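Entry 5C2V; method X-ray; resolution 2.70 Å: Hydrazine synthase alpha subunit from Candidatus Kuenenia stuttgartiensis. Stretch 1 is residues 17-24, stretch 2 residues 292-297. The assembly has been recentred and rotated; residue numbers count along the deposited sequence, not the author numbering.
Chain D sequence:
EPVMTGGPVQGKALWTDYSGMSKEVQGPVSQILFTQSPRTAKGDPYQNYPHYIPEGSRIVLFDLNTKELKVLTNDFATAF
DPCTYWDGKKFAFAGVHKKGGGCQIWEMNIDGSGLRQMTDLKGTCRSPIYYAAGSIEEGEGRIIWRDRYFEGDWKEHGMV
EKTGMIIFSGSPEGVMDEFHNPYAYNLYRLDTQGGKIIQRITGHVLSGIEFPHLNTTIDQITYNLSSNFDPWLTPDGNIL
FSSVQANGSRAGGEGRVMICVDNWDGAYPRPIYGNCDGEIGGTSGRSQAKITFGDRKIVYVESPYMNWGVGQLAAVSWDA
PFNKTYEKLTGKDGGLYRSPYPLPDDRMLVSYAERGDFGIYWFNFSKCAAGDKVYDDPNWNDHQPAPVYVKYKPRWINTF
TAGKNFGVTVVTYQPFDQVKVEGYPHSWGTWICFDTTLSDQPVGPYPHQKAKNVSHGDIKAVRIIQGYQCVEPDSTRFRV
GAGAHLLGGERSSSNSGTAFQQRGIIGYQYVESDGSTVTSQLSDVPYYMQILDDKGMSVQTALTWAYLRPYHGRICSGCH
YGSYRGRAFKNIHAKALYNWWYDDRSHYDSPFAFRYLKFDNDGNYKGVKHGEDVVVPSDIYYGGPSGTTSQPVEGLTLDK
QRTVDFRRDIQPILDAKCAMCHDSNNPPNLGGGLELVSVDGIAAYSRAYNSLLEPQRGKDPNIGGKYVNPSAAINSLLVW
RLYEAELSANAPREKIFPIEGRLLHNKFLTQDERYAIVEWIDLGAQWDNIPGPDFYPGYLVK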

ATOM      1  N   ASP D  17      32.464  25.545  -6.851  1.00 65.41           N
ATOM      2  CA  ASP D  17      31.763  24.849  -5.782  1.00 56.53           C
ATOM      3  C   ASP D  17      30.804  25.818  -5.102  1.00 66.60           C
ATOM      4  O   ASP D  17      31.224  26.711  -4.372  1.00 71.22           O
ATOM      5  CB  ASP D  17      32.765  24.267  -4.780  1.00 60.36           C
ATOM      6  CG  ASP D  17      32.095  23.584  -3.601  1.00 76.11           C
ATOM      7  OD1 ASP D  17      30.919  23.181  -3.725  1.00 86.82           O
ATOM      8  OD2 ASP D  17      32.755  23.438  -2.550  1.00 69.98           O
ATOM      9  N   TYR D  18      29.511  25.613  -5.329  1.00 70.92           N
ATOM     10  CA  TYR D  18      28.492  26.554  -4.879  1.00 64.93           C
ATOM     11  C   TYR D  18      28.336  26.538  -3.365  1.00 72.61           C
ATOM     12  O   TYR D  18      28.409  27.579  -2.710  1.00 79.93           O
ATOM     13  CB  TYR D  18      27.151  26.245  -5.550  1.00 63.90           C
ATOM     14  CG  TYR D  18      25.961  26.904  -4.891  1.00 83.13           C
ATOM     15  CD1 TYR D  18      25.175  26.211  -3.978  1.00 78.86           C
ATOM     16  CD2 TYR D  18      25.622  28.220  -5.179  1.00 83.35           C
ATOM     17  CE1 TYR D  18      24.088  26.809  -3.370  1.00 71.48           C
ATOM     18  CE2 TYR D  18      24.534  28.826  -4.576  1.00 81.45           C
ATOM     19  CZ  TYR D  18      23.773  28.115  -3.673  1.00 82.65           C
ATOM     20  OH  TYR D  18      22.689  28.713  -3.071  1.00 70.58           O
ATOM     21  N   SER D  19      28.121  25.347  -2.816  1.00 70.28           N
ATOM     22  CA  SER D  19      27.953  25.181  -1.379  1.00 72.82           C
ATOM     23  C   SER D  19      29.230  25.550  -0.634  1.00 66.76           C
ATOM     24  O   SER D  19      29.190  25.910   0.541  1.00 75.29           O
ATOM     25  CB  SER D  19      27.543  23.744  -1.053  1.00 77.21           C
ATOM     26  OG  SER D  19      28.447  22.816  -1.627  1.00 91.12           O
ATOM     27  N   GLY D  20      30.361  25.459  -1.325  1.00 78.30           N
ATOM     28  CA  GLY D  20      31.637  25.840  -0.750  1.00 78.85           C
ATOM     29  C   GLY D  20      31.822  27.343  -0.698  1.00 72.20           C
ATOM     30  O   GLY D  20      32.286  27.885   0.306  1.00 76.45           O
ATOM     31  N   MET D  21      31.455  28.019  -1.782  1.00 65.19           N
ATOM     32  CA  MET D  21      31.573  29.472  -1.852  1.00 69.50           C
ATOM     33  C   MET D  21      30.566  30.153  -0.936  1.00 78.16           C
ATOM     34  O   MET D  21      30.860  31.190  -0.343  1.00 86.00           O
ATOM     35  CB  MET D  21      31.381  29.964  -3.290  1.00 83.07           C
ATOM     36  CG  MET D  21      32.466  29.522  -4.259  1.00 93.52           C
ATOM     37  SD  MET D  21      34.079  30.250  -3.919  1.00 79.94           S
ATOM     38  CE  MET D  21      33.773  31.963  -4.345  1.00 64.86           C
ATOM     39  N   SER D  22      29.380  29.564  -0.824  1.00 80.67           N
ATOM     40  CA  SER D  22      28.303  30.138  -0.022  1.00 65.88           C
ATOM     41  C   SER D  22      28.678  30.262   1.454  1.00 76.80           C
ATOM     42  O   SER D  22      28.153  31.120   2.163  1.00 92.19           O
ATOM     43  CB  SER D  22      27.029  29.303  -0.167  1.00 68.25           C
ATOM     44  OG  SER D  22      26.550  29.326  -1.501  1.00 63.48           O
ATOM     45  N   LYS D  23      29.587  29.408   1.911  1.00 64.79           N
ATOM     46  CA  LYS D  23      30.016  29.432   3.306  1.00 85.26           C
ATOM     47  C   LYS D  23      30.895  30.653   3.586  1.00 83.07           C
ATOM     48  O   LYS D  23      30.827  31.243   4.666  1.00100.26           O
ATOM     49  CB  LYS D  23      30.762  28.141   3.656  1.00 77.13           C
ATOM     50  CG  LYS D  23      29.924  26.881   3.475  1.00 84.33           C
ATOM     51  CD  LYS D  23      30.700  25.623   3.831  1.00 89.79           C
ATOM     52  CE  LYS D  23      30.795  25.433   5.336  1.00 84.49           C
ATOM     53  NZ  LYS D  23      29.460  25.173   5.944  1.00 64.76           N
ATOM     54  N   GLU D  24      31.720  31.019   2.610  1.00 79.88           N
ATOM     55  CA  GLU D  24      32.600  32.182   2.715  1.00 87.93           C
ATOM     56  C   GLU D  24      31.901  33.506   2.403  1.00 75.53           C
ATOM     57  O   GLU D  24      32.149  34.520   3.056  1.00 82.62           O
ATOM     58  CB  GLU D  24      33.806  32.013   1.784  1.00 81.54           C
ATOM     59  CG  GLU D  24      34.659  30.795   2.097  1.00101.40           C
ATOM     60  CD  GLU D  24      35.563  30.388   0.945  1.00101.90           C
ATOM     61  OE1 GLU D  24      35.335  30.851  -0.193  1.00 93.21           O
ATOM     62  OE2 GLU D  24      36.501  29.598   1.180  1.00 95.14           O
ATOM     63  N   THR D 292      20.751  21.978   2.272  1.00 60.99           N
ATOM     64  CA  THR D 292      21.822  22.364   3.186  1.00 63.85           C
ATOM     65  C   THR D 292      23.154  22.484   2.459  1.00 70.36           C
ATOM     66  O   THR D 292      23.408  21.782   1.483  1.00 76.92           O
ATOM     67  CB  THR D 292      21.978  21.357   4.338  1.00 56.37           C
ATOM     68  OG1 THR D 292      22.331  20.074   3.806  1.00 61.29           O
ATOM     69  CG2 THR D 292      20.684  21.240   5.123  1.00 54.23           C
ATOM     70  N   PHE D 293      23.995  23.397   2.930  1.00 69.81           N
ATOM     71  CA  PHE D 293      25.292  23.639   2.312  1.00 67.13           C
ATOM     72  C   PHE D 293      26.388  22.675   2.773  1.00 65.22           C
ATOM     73  O   PHE D 293      27.196  22.221   1.963  1.00 70.74           O
ATOM     74  CB  PHE D 293      25.705  25.089   2.565  1.00 64.66           C
ATOM     75  CG  PHE D 293      24.715  26.087   2.038  1.00 59.58           C
ATOM     76  CD1 PHE D 293      24.776  26.513   0.722  1.00 54.85           C
ATOM     77  CD2 PHE D 293      23.701  26.573   2.848  1.00 60.24           C
ATOM     78  CE1 PHE D 293      23.858  27.421   0.229  1.00 71.53           C
ATOM     79  CE2 PHE D 293      22.780  27.482   2.360  1.00 56.89           C
ATOM     80  CZ  PHE D 293      22.859  27.905   1.049  1.00 46.57           C
ATOM     81  N   GLY D 294      26.425  22.371   4.068  1.00 75.71           N
ATOM     82  CA  GLY D 294      27.478  21.527   4.607  1.00 62.00           C
ATOM     83  C   GLY D 294      27.467  20.067   4.188  1.00 69.75           C
ATOM     84  O   GLY D 294      28.428  19.584   3.591  1.00 61.26           O
ATOM     85  N   ASP D 295      26.383  19.359   4.494  1.00 71.50           N
ATOM     86  CA  ASP D 295      26.273  17.945   4.134  1.00 67.87           C
ATOM     87  C   ASP D 295      25.447  17.725   2.869  1.00 57.06           C
ATOM     88  O   ASP D 295      25.231  16.585   2.456  1.00 69.99           O
ATOM     89  CB  ASP D 295      25.686  17.135   5.295  1.00 66.95           C
ATOM     90  CG  ASP D 295      24.576  17.865   6.023  1.00 73.54           C
ATOM     91  OD1 ASP D 295      23.876  18.681   5.386  1.00 63.20           O
ATOM     92  OD2 ASP D 295      24.404  17.620   7.236  1.00 61.95           O
ATOM     93  N   ARG D 296      24.987  18.821   2.270  1.00 61.97           N
ATOM     94  CA  ARG D 296      24.188  18.776   1.044  1.00 70.82           C
ATOM     95  C   ARG D 296      22.955  17.890   1.184  1.00 69.95           C
ATOM     96  O   ARG D 296      22.831  16.870   0.506  1.00 69.88           O
ATOM     97  CB  ARG D 296      25.042  18.299  -0.132  1.00 60.71           C
ATOM     98  CG  ARG D 296      25.804  19.406  -0.837  1.00 50.20           C
ATOM     99  CD  ARG D 296      26.829  18.834  -1.800  1.00 59.35           C
ATOM    100  NE  ARG D 296      27.126  19.754  -2.893  1.00 62.58           N
ATOM    101  CZ  ARG D 296      26.676  19.605  -4.134  1.00 58.61           C
ATOM    102  NH1 ARG D 296      25.912  18.566  -4.441  1.00 67.16           N
ATOM    103  NH2 ARG D 296      26.991  20.489  -5.070  1.00 61.27           N
ATOM    104  N   LYS D 297      22.043  18.290   2.061  1.00 65.96           N
ATOM    105  CA  LYS D 297      20.815  17.538   2.276  1.00 63.99           C
ATOM    106  C   LYS D 297      19.600  18.342   1.843  1.00 67.42           C
ATOM    107  O   LYS D 297      19.475  19.520   2.175  1.00 74.24           O
ATOM    108  CB  LYS D 297      20.670  17.144   3.748  1.00 57.09           C
ATOM    109  CG  LYS D 297      21.729  16.182   4.254  1.00 67.37           C
ATOM    110  CD  LYS D 297      21.500  15.849   5.721  1.00 42.14           C
ATOM    111  CE  LYS D 297      22.533  14.859   6.232  1.00 57.84           C
ATOM    112  NZ  LYS D 297      22.332  14.549   7.675  1.00 62.41           N
TER
HETATM  113  O   HOH W   1      28.697  23.044  -5.500  1.00 49.43           O

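The contact is a small, largely apolar docking of a loop against the opening turns of a helix, centred on Phe293 and joined by one bridging water rather than by any direct hydrogen bond. The two stretches bury 295 Å² between them, both sides summed, and Phe293 alone has 109 Å² covered by the helical segment. They lie at least 271 residues apart in sequence wherever they touch, so the pairing is a long-range tertiary one.

The backbones come closest at Ser19 and Phe293, whose CA atoms are 4.8 Å apart. The CA-to-CB bonds of both residues point toward the other stretch. Ser19 CB rests 3.4 Å from Phe293 O, and Ser19 CB lies 4.3 Å from Phe293 CB. The first of these is a van der Waals contact with a carbonyl oxygen; Ser19 OG is turned elsewhere, with chi1 at 53° (p).

From this close point the Phe293 ring, with chi1 at -58° (m), touches both Tyr18 and Ser22. Phe293 CE1 lies 3.7 Å from Tyr18 CE1, an apolar carbon-to-carbon contact. The ring centroids are 5.9 Å apart and the planes make 37°, so the aromatic pair is oblique, neither a stack nor an edge-to-face arrangement. Tyr18 CE1 and Ser19 CA both approach the Phe293 ring at its edge, near its plane. One helical turn on from Tyr18, Ser22 CB meets Phe293 CD1 at 3.7 Å. The hydroxyl of that serine is engaged within the helix: Ser22 OG donates to Tyr18 O at 2.8 Å, and that same carbonyl oxygen, Tyr18 O, accepts from Ser22 N at 2.9 Å. Further along the helix, Lys23 NZ stands 4.4 Å from Gly294 CA, a loose contact that carries no hydrogen bond across the stretches.

The polar side of the contact gathers at the helix start. Asp17 occupies the N-cap position, and Asp17 OD1 accepts a weak capping bond from Gly20 N at 3.4 Å, with an N-H...O angle of 144°. Ser19 OG donates a second weak bond to Asp17 OD1, at 3.3 Å. Arg296 begins with its CA-to-CB bond sideways to the helix, but its end comes nearer. Arg296 NE is 3.6 Å from Ser19 OG, which sits at the edge of the guanidinium near its plane; this is proximity without a hydrogen bond.

Water 1 makes the polar connection. Water 1 donates to Asp17 OD1 at 2.8 Å and accepts from Tyr18 N at 2.7 Å and from Arg296 NH2 at 3.1 Å. Tyr18 N, at the start of the helix, thereby gains an acceptor, and the positively charged guanidinium is tied indirectly to the capping carboxylate.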